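Local coordinates for protein putative aminotransferase (Actinomadura melliaura, PDB 4ZWV) that probably acts as a pyridoxal phosphate-dependent sugar aminotransferase in making the aminopentose of the indolocarbazole AT2433, at residues A[133-138]-A[287-292]; A[137-142]-A[169-174]; A[294-299]-A[350-355]. One frame throughout, in Å; residues are numbered along the deposited sequence.

Contact 1: residues A[133-138]-A[287-292]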
ATOM      1  N   GLY A 133     -14.633  14.385  11.470  1.00 10.63           N
ATOM      2  CA  GLY A 133     -15.457  13.476  12.256  1.00 10.60           C
ATOM      3  C   GLY A 133     -16.944  13.761  12.203  1.00 12.15           C
ATOM      4  O   GLY A 133     -17.738  13.039  12.810  1.00 12.14           O
ATOM      5  N   TYR A 134     -17.331  14.809  11.475  1.00 10.97           N
ATOM      6  CA  TYR A 134     -18.740  15.218  11.433  1.00 12.30           C
ATOM      7  C   TYR A 134     -19.447  14.647  10.213  1.00 10.54           C
ATOM      8  O   TYR A 134     -19.034  14.884   9.084  1.00 11.15           O
ATOM      9  CB  TYR A 134     -18.851  16.744  11.441  1.00 12.52           C
ATOM     10  CG  TYR A 134     -20.278  17.241  11.472  1.00 13.76           C
ATOM     11  CD1 TYR A 134     -21.089  16.991  12.573  1.00 17.20           C
ATOM     12  CD2 TYR A 134     -20.811  17.960  10.411  1.00 13.48           C
ATOM     13  CE1 TYR A 134     -22.397  17.451  12.624  1.00 15.80           C
ATOM     14  CE2 TYR A 134     -22.131  18.427  10.452  1.00 13.67           C
ATOM     15  CZ  TYR A 134     -22.908  18.155  11.554  1.00 15.34           C
ATOM     16  OH  TYR A 134     -24.211  18.606  11.607  1.00 17.92           O
ATOM     17  N   PRO A 135     -20.530  13.891  10.425  1.00 10.92           N
ATOM     18  CA  PRO A 135     -21.122  13.242   9.250  1.00 10.81           C
ATOM     19  C   PRO A 135     -21.867  14.160   8.284  1.00 12.04           C
ATOM     20  O   PRO A 135     -22.558  15.100   8.682  1.00 11.25           O
ATOM     21  CB  PRO A 135     -22.107  12.236   9.860  1.00 11.95           C
ATOM     22  CG  PRO A 135     -21.603  12.014  11.257  1.00 13.95           C
ATOM     23  CD  PRO A 135     -21.085  13.365  11.682  1.00 12.49           C
ATOM     24  N   VAL A 136     -21.704  13.838   7.008  1.00  9.86           N
ATOM     25  CA  VAL A 136     -22.493  14.372   5.908  1.00 11.49           C
ATOM     26  C   VAL A 136     -23.964  13.977   6.047  1.00 12.59           C
ATOM     27  O   VAL A 136     -24.283  12.937   6.631  1.00 11.63           O
ATOM     28  CB  VAL A 136     -21.910  13.838   4.559  1.00 14.53           C
ATOM     29  CG1 VAL A 136     -22.711  14.288   3.360  1.00 17.57           C
ATOM     30  CG2 VAL A 136     -20.441  14.272   4.412  1.00 20.77           C
ATOM     31  N   ASP A 137     -24.857  14.816   5.522  1.00 11.59           N
ATOM     32  CA  ASP A 137     -26.283  14.519   5.471  1.00 11.54           C
ATOM     33  C   ASP A 137     -26.569  13.419   4.436  1.00 10.19           C
ATOM     34  O   ASP A 137     -26.921  13.707   3.285  1.00 11.73           O
ATOM     35  CB  ASP A 137     -27.043  15.807   5.137  1.00 12.90           C
ATOM     36  CG  ASP A 137     -28.551  15.667   5.256  1.00 13.88           C
ATOM     37  OD1 ASP A 137     -29.086  14.535   5.362  1.00 14.50           O
ATOM     38  OD2 ASP A 137     -29.218  16.728   5.219  1.00 16.82           O
ATOM     39  N   LEU A 138     -26.431  12.165   4.855  1.00 10.79           N
ATOM     40  CA  LEU A 138     -26.477  11.039   3.925  1.00 12.51           C
ATOM     41  C   LEU A 138     -27.855  10.818   3.306  1.00 13.27           C
ATOM     42  O   LEU A 138     -27.941  10.381   2.157  1.00 12.74           O
ATOM     43  CB  LEU A 138     -26.005   9.761   4.625  1.00 12.76           C
ATOM     44  CG  LEU A 138     -24.517   9.779   4.989  1.00 12.13           C
ATOM     45  CD1 LEU A 138     -24.199   8.550   5.832  1.00 11.58           C
ATOM     46  CD2 LEU A 138     -23.623   9.806   3.753  1.00 11.89           C
ATOM     47  N   PRO A 287     -28.305  17.983  15.733  1.00 17.33           N
ATOM     48  CA  PRO A 287     -28.534  16.987  16.783  1.00 16.41           C
ATOM     49  C   PRO A 287     -28.984  15.620  16.263  1.00 14.86           C
ATOM     50  O   PRO A 287     -29.251  14.739  17.083  1.00 18.76           O
ATOM     51  CB  PRO A 287     -29.646  17.622  17.624  1.00 19.65           C
ATOM     52  CG  PRO A 287     -30.415  18.429  16.634  1.00 18.58           C
ATOM     53  CD  PRO A 287     -29.364  19.009  15.713  1.00 18.05           C
ATOM     54  N   ASP A 288     -29.083  15.451  14.948  1.00 13.96           N
ATOM     55  CA  ASP A 288     -29.553  14.182  14.392  1.00 15.78           C
ATOM     56  C   ASP A 288     -28.412  13.218  14.081  1.00 16.02           C
ATOM     57  O   ASP A 288     -28.625  12.213  13.421  1.00 16.24           O
ATOM     58  CB  ASP A 288     -30.395  14.409  13.125  1.00 13.77           C
ATOM     59  CG  ASP A 288     -29.592  14.992  11.976  1.00 17.13           C
ATOM     60  OD1 ASP A 288     -28.469  15.478  12.205  1.00 18.88           O
ATOM     61  OD2 ASP A 288     -30.086  14.974  10.832  1.00 21.01           O
ATOM     62  N   ARG A 289     -27.207  13.538  14.539  1.00 12.62           N
ATOM     63  CA  ARG A 289     -26.043  12.717  14.251  1.00 13.09           C
ATOM     64  C   ARG A 289     -25.015  12.885  15.351  1.00 12.47           C
ATOM     65  O   ARG A 289     -25.098  13.810  16.155  1.00 15.18           O
ATOM     66  CB  ARG A 289     -25.446  13.080  12.888  1.00 13.58           C
ATOM     67  CG  ARG A 289     -24.845  14.485  12.793  1.00 12.04           C
ATOM     68  CD  ARG A 289     -24.718  14.925  11.334  1.00 13.89           C
ATOM     69  NE  ARG A 289     -26.024  15.320  10.811  1.00 14.30           N
ATOM     70  CZ  ARG A 289     -26.231  15.971   9.669  1.00 12.93           C
ATOM     71  NH1 ARG A 289     -25.212  16.295   8.880  1.00 13.66           N
ATOM     72  NH2 ARG A 289     -27.473  16.315   9.325  1.00 14.49           N
ATOM     73  N   GLU A 290     -24.049  11.974  15.393  1.00 12.71           N
ATOM     74  CA  GLU A 290     -23.022  12.025  16.418  1.00 14.50           C
ATOM     75  C   GLU A 290     -21.657  11.925  15.770  1.00 13.43           C
ATOM     76  O   GLU A 290     -21.317  10.886  15.203  1.00 14.45           O
ATOM     77  CB  GLU A 290     -23.213  10.900  17.440  1.00 15.26           C
ATOM     78  CG  GLU A 290     -22.206  10.941  18.582  1.00 20.83           C
ATOM     79  CD  GLU A 290     -22.484   9.888  19.650  1.00 31.75           C
ATOM     80  OE1 GLU A 290     -22.706   8.709  19.297  1.00 30.77           O
ATOM     81  OE2 GLU A 290     -22.491  10.249  20.846  1.00 32.92           O
ATOM     82  N   GLY A 291     -20.895  13.018  15.826  1.00 13.16           N
ATOM     83  CA  GLY A 291     -19.567  13.050  15.232  1.00 14.30           C
ATOM     84  C   GLY A 291     -18.490  12.541  16.171  1.00 14.30           C
ATOM     85  O   GLY A 291     -18.754  12.231  17.336  1.00 13.95           O
ATOM     86  N   SER A 292     -17.268  12.451  15.659  1.00 10.69           N
ATOM     87  CA  SER A 292     -16.184  11.865  16.432  1.00 11.13           C
ATOM     88  C   SER A 292     -15.082  12.850  16.796  1.00 10.68           C
ATOM     89  O   SER A 292     -14.153  12.486  17.514  1.00 12.22           O
ATOM     90  CB  SER A 292     -15.599  10.676  15.664  1.00 14.57           C
ATOM     91  OG  SER A 292     -16.585   9.658  15.552  1.00 16.03           O
TER
HETATM   92  O   HOH W   1     -28.808  18.139   7.607  1.00 33.70           O

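Contact 2: residues A[137-142]-A[169-174]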
ATOM      1  N   ASP A 137     -24.857  14.816   5.522  1.00 11.59           N
ATOM      2  CA  ASP A 137     -26.283  14.519   5.471  1.00 11.54           C
ATOM      3  C   ASP A 137     -26.569  13.419   4.436  1.00 10.19           C
ATOM      4  O   ASP A 137     -26.921  13.707   3.285  1.00 11.73           O
ATOM      5  CB  ASP A 137     -27.043  15.807   5.137  1.00 12.90           C
ATOM      6  CG  ASP A 137     -28.551  15.667   5.256  1.00 13.88           C
ATOM      7  OD1 ASP A 137     -29.086  14.535   5.362  1.00 14.50           O
ATOM      8  OD2 ASP A 137     -29.218  16.728   5.219  1.00 16.82           O
ATOM      9  N   LEU A 138     -26.431  12.165   4.855  1.00 10.79           N
ATOM     10  CA  LEU A 138     -26.477  11.039   3.925  1.00 12.51           C
ATOM     11  C   LEU A 138     -27.855  10.818   3.306  1.00 13.27           C
ATOM     12  O   LEU A 138     -27.941  10.381   2.157  1.00 12.74           O
ATOM     13  CB  LEU A 138     -26.005   9.761   4.625  1.00 12.76           C
ATOM     14  CG  LEU A 138     -24.517   9.779   4.989  1.00 12.13           C
ATOM     15  CD1 LEU A 138     -24.199   8.550   5.832  1.00 11.58           C
ATOM     16  CD2 LEU A 138     -23.623   9.806   3.753  1.00 11.89           C
ATOM     17  N   ASP A 139     -28.933  11.134   4.032  1.00 11.16           N
ATOM     18  CA  ASP A 139     -30.273  10.973   3.464  1.00 11.21           C
ATOM     19  C   ASP A 139     -30.498  11.980   2.341  1.00 15.00           C
ATOM     20  O   ASP A 139     -31.119  11.669   1.325  1.00 15.38           O
ATOM     21  CB  ASP A 139     -31.369  11.154   4.524  1.00 12.19           C
ATOM     22  CG  ASP A 139     -31.454  10.005   5.526  1.00 16.87           C
ATOM     23  OD1 ASP A 139     -30.770   8.972   5.373  1.00 20.20           O
ATOM     24  OD2 ASP A 139     -32.249  10.145   6.487  1.00 17.59           O
ATOM     25  N   ARG A 140     -30.017  13.202   2.536  1.00 12.09           N
ATOM     26  CA  ARG A 140     -30.146  14.214   1.494  1.00 13.53           C
ATOM     27  C   ARG A 140     -29.356  13.809   0.257  1.00 14.71           C
ATOM     28  O   ARG A 140     -29.831  13.932  -0.881  1.00 15.45           O
ATOM     29  CB  ARG A 140     -29.677  15.572   2.002  1.00 15.54           C
ATOM     30  CG  ARG A 140     -29.819  16.650   0.969  1.00 21.80           C
ATOM     31  CD  ARG A 140     -29.490  18.013   1.527  1.00 23.65           C
ATOM     32  NE  ARG A 140     -29.516  19.006   0.459  1.00 25.85           N
ATOM     33  CZ  ARG A 140     -28.945  20.198   0.542  1.00 28.47           C
ATOM     34  NH1 ARG A 140     -28.309  20.548   1.650  1.00 27.55           N
ATOM     35  NH2 ARG A 140     -29.010  21.036  -0.484  1.00 35.07           N
ATOM     36  N   LEU A 141     -28.152  13.311   0.495  1.00 12.21           N
ATOM     37  CA  LEU A 141     -27.306  12.799  -0.563  1.00 11.77           C
ATOM     38  C   LEU A 141     -28.025  11.700  -1.357  1.00 13.51           C
ATOM     39  O   LEU A 141     -28.040  11.736  -2.589  1.00 13.17           O
ATOM     40  CB  LEU A 141     -26.005  12.287   0.049  1.00 11.18           C
ATOM     41  CG  LEU A 141     -25.035  11.599  -0.890  1.00 11.58           C
ATOM     42  CD1 LEU A 141     -24.573  12.556  -1.980  1.00 15.20           C
ATOM     43  CD2 LEU A 141     -23.856  11.060  -0.097  1.00 13.27           C
ATOM     44  N   ALA A 142     -28.665  10.761  -0.659  1.00 12.86           N
ATOM     45  CA  ALA A 142     -29.404   9.690  -1.335  1.00 13.18           C
ATOM     46  C   ALA A 142     -30.531  10.244  -2.219  1.00 14.82           C
ATOM     47  O   ALA A 142     -30.771   9.732  -3.311  1.00 14.50           O
ATOM     48  CB  ALA A 142     -29.965   8.698  -0.317  1.00 13.72           C
ATOM     49  N   SER A 169     -22.062   8.227  13.991  1.00 11.45           N
ATOM     50  CA  SER A 169     -23.355   7.729  13.534  1.00 12.40           C
ATOM     51  C   SER A 169     -24.169   8.869  12.948  1.00 12.56           C
ATOM     52  O   SER A 169     -23.890  10.039  13.199  1.00 11.48           O
ATOM     53  CB  SER A 169     -24.128   7.076  14.674  1.00 16.72           C
ATOM     54  OG  SER A 169     -24.415   8.030  15.676  1.00 19.12           O
ATOM     55  N   TYR A 170     -25.183   8.508  12.175  1.00 10.67           N
ATOM     56  CA  TYR A 170     -26.040   9.489  11.530  1.00 11.12           C
ATOM     57  C   TYR A 170     -27.454   8.952  11.554  1.00 11.34           C
ATOM     58  O   TYR A 170     -27.717   7.840  11.083  1.00 11.25           O
ATOM     59  CB  TYR A 170     -25.545   9.768  10.101  1.00 10.53           C
ATOM     60  CG  TYR A 170     -26.554  10.484   9.219  1.00 12.35           C
ATOM     61  CD1 TYR A 170     -26.656  11.872   9.215  1.00 11.10           C
ATOM     62  CD2 TYR A 170     -27.389   9.761   8.369  1.00 12.49           C
ATOM     63  CE1 TYR A 170     -27.576  12.519   8.397  1.00 11.39           C
ATOM     64  CE2 TYR A 170     -28.315  10.399   7.555  1.00 13.18           C
ATOM     65  CZ  TYR A 170     -28.400  11.772   7.568  1.00 11.55           C
ATOM     66  OH  TYR A 170     -29.300  12.398   6.736  1.00 12.90           O
ATOM     67  N   ARG A 171     -28.341   9.743  12.149  1.00 11.97           N
ATOM     68  CA  ARG A 171     -29.752   9.411  12.290  1.00 12.50           C
ATOM     69  C   ARG A 171     -29.954   8.014  12.865  1.00 12.92           C
ATOM     70  O   ARG A 171     -30.826   7.254  12.442  1.00 12.92           O
ATOM     71  CB  ARG A 171     -30.467   9.605  10.952  1.00 15.90           C
ATOM     72  CG  ARG A 171     -30.523  11.093  10.629  1.00 17.12           C
ATOM     73  CD  ARG A 171     -31.414  11.471   9.471  1.00 14.21           C
ATOM     74  NE  ARG A 171     -31.328  12.919   9.283  1.00 14.44           N
ATOM     75  CZ  ARG A 171     -31.786  13.577   8.222  1.00 16.01           C
ATOM     76  NH1 ARG A 171     -32.384  12.924   7.235  1.00 15.75           N
ATOM     77  NH2 ARG A 171     -31.640  14.895   8.157  1.00 20.03           N
ATOM     78  N   GLY A 172     -29.160   7.709  13.887  1.00 13.55           N
ATOM     79  CA  GLY A 172     -29.383   6.518  14.685  1.00 13.67           C
ATOM     80  C   GLY A 172     -28.774   5.266  14.092  1.00 14.64           C
ATOM     81  O   GLY A 172     -29.003   4.166  14.598  1.00 16.10           O
ATOM     82  N   VAL A 173     -27.990   5.446  13.032  1.00 12.32           N
ATOM     83  CA  VAL A 173     -27.381   4.345  12.303  1.00 12.43           C
ATOM     84  C   VAL A 173     -25.879   4.595  12.227  1.00 13.24           C
ATOM     85  O   VAL A 173     -25.441   5.671  11.818  1.00 13.08           O
ATOM     86  CB  VAL A 173     -27.984   4.214  10.891  1.00 12.14           C
ATOM     87  CG1 VAL A 173     -27.234   3.166  10.062  1.00 16.37           C
ATOM     88  CG2 VAL A 173     -29.472   3.882  10.983  1.00 19.03           C
ATOM     89  N   PRO A 174     -25.072   3.598  12.625  1.00 13.32           N
ATOM     90  CA  PRO A 174     -23.615   3.759  12.552  1.00 12.87           C
ATOM     91  C   PRO A 174     -23.134   3.976  11.129  1.00 11.28           C
ATOM     92  O   PRO A 174     -23.664   3.360  10.192  1.00 12.18           O
ATOM     93  CB  PRO A 174     -23.078   2.427  13.091  1.00 15.22           C
ATOM     94  CG  PRO A 174     -24.210   1.454  12.892  1.00 20.65           C
ATOM     95  CD  PRO A 174     -25.469   2.255  13.078  1.00 14.96           C
TER
HETATM   96  O   HOH W   2     -31.902  16.092   5.345  1.00 26.36           O

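Contact 3: residues A[294-299]-A[350-355]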
ATOM      1  N   TYR A 294     -12.322  14.388  15.529  1.00 11.57           N
ATOM      2  CA  TYR A 294     -10.905  14.160  15.309  1.00 11.63           C
ATOM      3  C   TYR A 294     -10.122  15.401  15.747  1.00 13.08           C
ATOM      4  O   TYR A 294      -9.088  15.294  16.418  1.00 12.98           O
ATOM      5  CB  TYR A 294     -10.684  13.843  13.831  1.00 11.82           C
ATOM      6  CG  TYR A 294      -9.271  13.566  13.408  1.00 11.31           C
ATOM      7  CD1 TYR A 294      -8.541  12.532  13.979  1.00 16.30           C
ATOM      8  CD2 TYR A 294      -8.686  14.308  12.390  1.00 14.89           C
ATOM      9  CE1 TYR A 294      -7.244  12.262  13.556  1.00 15.64           C
ATOM     10  CE2 TYR A 294      -7.400  14.044  11.961  1.00 21.94           C
ATOM     11  CZ  TYR A 294      -6.689  13.026  12.553  1.00 19.79           C
ATOM     12  OH  TYR A 294      -5.410  12.763  12.123  1.00 22.51           O
ATOM     13  N   VAL A 295     -10.633  16.571  15.356  1.00 11.58           N
ATOM     14  CA  VAL A 295     -10.154  17.867  15.842  1.00 11.05           C
ATOM     15  C   VAL A 295     -11.397  18.728  16.072  1.00 13.58           C
ATOM     16  O   VAL A 295     -12.495  18.326  15.688  1.00 14.20           O
ATOM     17  CB  VAL A 295      -9.191  18.570  14.844  1.00 13.52           C
ATOM     18  CG1 VAL A 295      -7.900  17.771  14.673  1.00 13.82           C
ATOM     19  CG2 VAL A 295      -9.877  18.792  13.503  1.00 11.65           C
ATOM     20  N   TYR A 296     -11.221  19.903  16.665  1.00 12.97           N
ATOM     21  CA  TYR A 296     -12.337  20.817  16.915  1.00 13.57           C
ATOM     22  C   TYR A 296     -12.128  22.094  16.105  1.00 14.15           C
ATOM     23  O   TYR A 296     -11.194  22.850  16.357  1.00 14.62           O
ATOM     24  CB  TYR A 296     -12.451  21.120  18.415  1.00 16.65           C
ATOM     25  CG  TYR A 296     -13.661  21.950  18.777  1.00 15.58           C
ATOM     26  CD1 TYR A 296     -14.864  21.346  19.116  1.00 17.26           C
ATOM     27  CD2 TYR A 296     -13.602  23.342  18.773  1.00 15.00           C
ATOM     28  CE1 TYR A 296     -15.990  22.110  19.440  1.00 16.68           C
ATOM     29  CE2 TYR A 296     -14.716  24.110  19.096  1.00 17.97           C
ATOM     30  CZ  TYR A 296     -15.902  23.483  19.430  1.00 16.75           C
ATOM     31  OH  TYR A 296     -17.013  24.243  19.746  1.00 20.35           O
ATOM     32  N   ASP A 297     -12.990  22.321  15.116  1.00 15.62           N
ATOM     33  CA  ASP A 297     -12.833  23.468  14.224  1.00 14.75           C
ATOM     34  C   ASP A 297     -13.554  24.718  14.715  1.00 15.72           C
ATOM     35  O   ASP A 297     -14.673  24.648  15.237  1.00 17.06           O
ATOM     36  CB  ASP A 297     -13.347  23.138  12.822  1.00 15.69           C
ATOM     37  CG  ASP A 297     -12.377  22.284  12.029  1.00 23.76           C
ATOM     38  OD1 ASP A 297     -11.269  22.021  12.535  1.00 22.37           O
ATOM     39  OD2 ASP A 297     -12.723  21.899  10.891  1.00 22.17           O
ATOM     40  N   VAL A 298     -12.907  25.867  14.529  1.00 14.28           N
ATOM     41  CA  VAL A 298     -13.554  27.168  14.685  1.00 14.53           C
ATOM     42  C   VAL A 298     -13.139  28.064  13.522  1.00 14.76           C
ATOM     43  O   VAL A 298     -12.275  27.697  12.727  1.00 13.79           O
ATOM     44  CB  VAL A 298     -13.195  27.848  16.026  1.00 16.93           C
ATOM     45  CG1 VAL A 298     -13.676  27.004  17.207  1.00 16.33           C
ATOM     46  CG2 VAL A 298     -11.704  28.098  16.129  1.00 16.28           C
ATOM     47  N   LYS A 299     -13.768  29.224  13.409  1.00 16.08           N
ATOM     48  CA  LYS A 299     -13.382  30.199  12.397  1.00 15.94           C
ATOM     49  C   LYS A 299     -13.045  31.508  13.092  1.00 15.70           C
ATOM     50  O   LYS A 299     -13.823  31.984  13.910  1.00 18.91           O
ATOM     51  CB  LYS A 299     -14.506  30.380  11.371  1.00 16.49           C
ATOM     52  CG  LYS A 299     -14.775  29.121  10.539  1.00 15.55           C
ATOM     53  CD  LYS A 299     -16.012  29.259   9.640  1.00 16.46           C
ATOM     54  CE  LYS A 299     -17.295  29.277  10.450  1.00 19.76           C
ATOM     55  NZ  LYS A 299     -18.521  29.323   9.593  1.00 23.40           N
ATOM     56  N   LEU A 350      -8.506  22.946  16.541  1.00 13.40           N
ATOM     57  CA  LEU A 350      -8.000  22.958  17.912  1.00 14.58           C
ATOM     58  C   LEU A 350      -7.893  21.548  18.488  1.00 14.57           C
ATOM     59  O   LEU A 350      -8.665  20.662  18.124  1.00 13.58           O
ATOM     60  CB  LEU A 350      -8.911  23.805  18.804  1.00 16.13           C
ATOM     61  CG  LEU A 350      -9.094  25.264  18.389  1.00 17.73           C
ATOM     62  CD1 LEU A 350     -10.116  25.947  19.279  1.00 21.00           C
ATOM     63  CD2 LEU A 350      -7.762  25.980  18.460  1.00 23.33           C
ATOM     64  N   PRO A 351      -6.927  21.330  19.391  1.00 15.22           N
ATOM     65  CA  PRO A 351      -6.827  20.016  20.039  1.00 14.87           C
ATOM     66  C   PRO A 351      -8.078  19.694  20.839  1.00 13.79           C
ATOM     67  O   PRO A 351      -8.551  20.549  21.588  1.00 15.17           O
ATOM     68  CB  PRO A 351      -5.619  20.171  20.974  1.00 15.24           C
ATOM     69  CG  PRO A 351      -4.836  21.318  20.415  1.00 19.00           C
ATOM     70  CD  PRO A 351      -5.870  22.252  19.841  1.00 14.74           C
ATOM     71  N   VAL A 352      -8.590  18.478  20.706  1.00 14.65           N
ATOM     72  CA  VAL A 352      -9.819  18.129  21.407  1.00 15.14           C
ATOM     73  C   VAL A 352      -9.793  16.677  21.907  1.00 15.28           C
ATOM     74  O   VAL A 352     -10.727  16.204  22.540  1.00 13.58           O
ATOM     75  CB  VAL A 352     -11.045  18.374  20.484  1.00 13.32           C
ATOM     76  CG1 VAL A 352     -11.163  17.271  19.443  1.00 12.87           C
ATOM     77  CG2 VAL A 352     -12.336  18.502  21.292  1.00 14.52           C
ATOM     78  N   GLY A 353      -8.700  15.971  21.641  1.00 15.57           N
ATOM     79  CA  GLY A 353      -8.653  14.543  21.917  1.00 14.50           C
ATOM     80  C   GLY A 353      -8.501  14.078  23.359  1.00 15.41           C
ATOM     81  O   GLY A 353      -8.448  14.884  24.299  1.00 16.27           O
ATOM     82  N   TRP A 354      -8.421  12.754  23.524  1.00 16.94           N
ATOM     83  CA  TRP A 354      -8.405  12.101  24.840  1.00 16.50           C
ATOM     84  C   TRP A 354      -7.217  12.485  25.719  1.00 18.52           C
ATOM     85  O   TRP A 354      -7.257  12.297  26.932  1.00 20.68           O
ATOM     86  CB  TRP A 354      -8.411  10.576  24.664  1.00 18.00           C
ATOM     87  CG  TRP A 354      -7.288  10.111  23.782  1.00 15.56           C
ATOM     88  CD1 TRP A 354      -7.345   9.895  22.439  1.00 16.66           C
ATOM     89  CD2 TRP A 354      -5.930   9.844  24.175  1.00 17.11           C
ATOM     90  NE1 TRP A 354      -6.109   9.497  21.968  1.00 16.49           N
ATOM     91  CE2 TRP A 354      -5.227   9.463  23.015  1.00 18.01           C
ATOM     92  CE3 TRP A 354      -5.244   9.889  25.397  1.00 19.15           C
ATOM     93  CZ2 TRP A 354      -3.878   9.126  23.038  1.00 18.05           C
ATOM     94  CZ3 TRP A 354      -3.900   9.556  25.413  1.00 20.49           C
ATOM     95  CH2 TRP A 354      -3.237   9.179  24.243  1.00 18.13           C
ATOM     96  N   TRP A 355      -6.162  13.009  25.105  1.00 15.72           N
ATOM     97  CA  TRP A 355      -4.928  13.341  25.817  1.00 17.39           C
ATOM     98  C   TRP A 355      -5.024  14.677  26.542  1.00 20.73           C
ATOM     99  O   TRP A 355      -4.126  15.054  27.291  1.00 21.91           O
ATOM    100  CB  TRP A 355      -3.747  13.365  24.842  1.00 17.64           C
ATOM    101  CG  TRP A 355      -3.950  14.323  23.712  1.00 15.46           C
ATOM    102  CD1 TRP A 355      -3.581  15.637  23.677  1.00 19.31           C
ATOM    103  CD2 TRP A 355      -4.589  14.049  22.458  1.00 14.04           C
ATOM    104  NE1 TRP A 355      -3.946  16.199  22.470  1.00 16.79           N
ATOM    105  CE2 TRP A 355      -4.567  15.245  21.708  1.00 15.48           C
ATOM    106  CE3 TRP A 355      -5.173  12.909  21.893  1.00 15.25           C
ATOM    107  CZ2 TRP A 355      -5.098  15.333  20.421  1.00 15.20           C
ATOM    108  CZ3 TRP A 355      -5.699  12.997  20.615  1.00 15.91           C
ATOM    109  CH2 TRP A 355      -5.664  14.202  19.896  1.00 15.18           C
TER
HETATM  110  O   HOH W   3      -7.640  16.869  18.435  1.00 12.76           O

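Contact 1: residues A[133-138]-A[287-292]
R289, on the short strand 289-290, reaches across to P135 and Y134 in the loop that leads from strand 123-129 of the large mixed sheet to helix 138-152. The setting is the fold of the DegT/DnrJ/EryC1 aminotransferases, and the contact is a clear case of one arginine tying a short strand to a loop. Just ahead of it in the chain, D288 fixes the arginine head: OD1 accepts from R289 NE at 2.8 Å, on its syn side, while two weaker bonds run from R289 NH2 to the same carboxylate. R289 itself has the largest share of the buried surface. Its CG sits between the backbone N and the carbonyl carbon (chi1 66°), and the chain bends at chi3. NH1 donates to P135 O at 2.9 Å, with the acceptor a little out of the guanidinium plane. Over one face of that plane lies Y134 OH, offset toward the rim, and the ring is nearly parallel to the guanidinium, the planes 13° apart. Y134 CE1 also meets R289 CD at 3.7 Å, and the hydroxyl is held by the backbone N of S286. R289 NH2 reaches D137 OD2 through a water, which lies 2.8 Å from each of these two atoms; the other carboxylate oxygen, OD1, is bonded to Y170 OH. At E290 the chain turns to packing, its carbonyl O lying against P135 CG. G291 follows where space is short: its CA is 3.0 Å from G133 O, and a CB would clash with that oxygen. S292, whose OG bonds to the carbonyl of W166, closes the contact beside G133, a near neighbour of the cofactor-binding H164: S292 N donates to G133 O at 2.9 Å from above the carbonyl plane.

Contact 2: residues A[137-142]-A[169-174]
The N-cap of helix 138-152, D137, meets Y170 at the start of a type I' beta turn that runs from Y170 to V173. Y170 OH donates to D137 OD1 over only 2.5 Å, on the anti side, while R140 N makes the capping bond to the same oxygen from the opposite face of the carboxylate. Y170 OH in turn accepts from D139 N at 3.0 Å, so it serves a backbone N-H of the first helical turn. L138 N lies over a face of the Y170 ring, and L138 CB packs on Y170 CE2 at 3.8 Å. R171 folds back over its neighbour: CG covers the ring centre and the guanidinium lies over Y170 OH. R171 NH1 forms a salt bridge with D139 OD2 at 2.9 Å, whereas the link from R171 NH2 to D137 OD1 is long and purely electrostatic. A phenylalanine in place of Y170 would probably leave D137 OD1 and D139 N without their shared mate and weaken the join of turn to helix. Around it, L112 of helix 112-118 touches D137, D113 of that helix pairs with R140, and strand 289-290 flanks strand 169-170 in their small antiparallel sheet.

Contact 3: residues A[294-299]-A[350-355]
Y296 and L350 form an antiparallel hydrogen-bonded pair that joins strand 296-300 to the end of strand 347-350, and here the packing is close. Y296 N donates to L350 O at 3.0 Å, in the carbonyl plane, and L350 N returns a bond to Y296 O at 2.7 Å. Side chains fill in around this pair. L350 CD1 meets V298 CG2 at 4.1 Å, the two side chains crossing at about a right angle, while V352 CB presses on Y296 CB at 3.7 Å. V352 CG1, set between the backbone N and the carbonyl carbon (chi1 76°), lies against the backbone of V295. Toward Y294 the contact is looser: the chains part, the CA atoms of Y294 and G353 stand 7.0 Å apart, and a water takes over, 2.9 Å from both V352 N, which donates to it, and Y294 O. Further out, the Y294 ring stacks on H164, a residue that binds the cofactor. Strand 296-300 lies between strands 280-282 and 347-350 in a three-stranded antiparallel sheet. Helix 243-273 packs against it, with A267 touching Y296, Y270 meeting its ring edge-to-face and D271 bonding its hydroxyl.

How the contacts relate
From the N terminus, the chain first reaches 133-138, the loop and helix start from which contacts 1 and 2 both set out, sharing D137 and L138. Contact 2 closes the shorter loop, returning at 169-174; contact 1 starts from the same stretch and returns much later, at 287-292. The two meet in one small sheet, where strands 169-170 and 289-290 are neighbours, and the salt bridge of R171 with D288 joins them. Contact 3 opens only after contact 1 has closed, in series, and returns at 350-355. Contacts 1 and 2 tie the loop after the inner strand 123-129 of the large mixed sheet to that small antiparallel sheet, while contact 3 holds together the C-terminal three-stranded sheet.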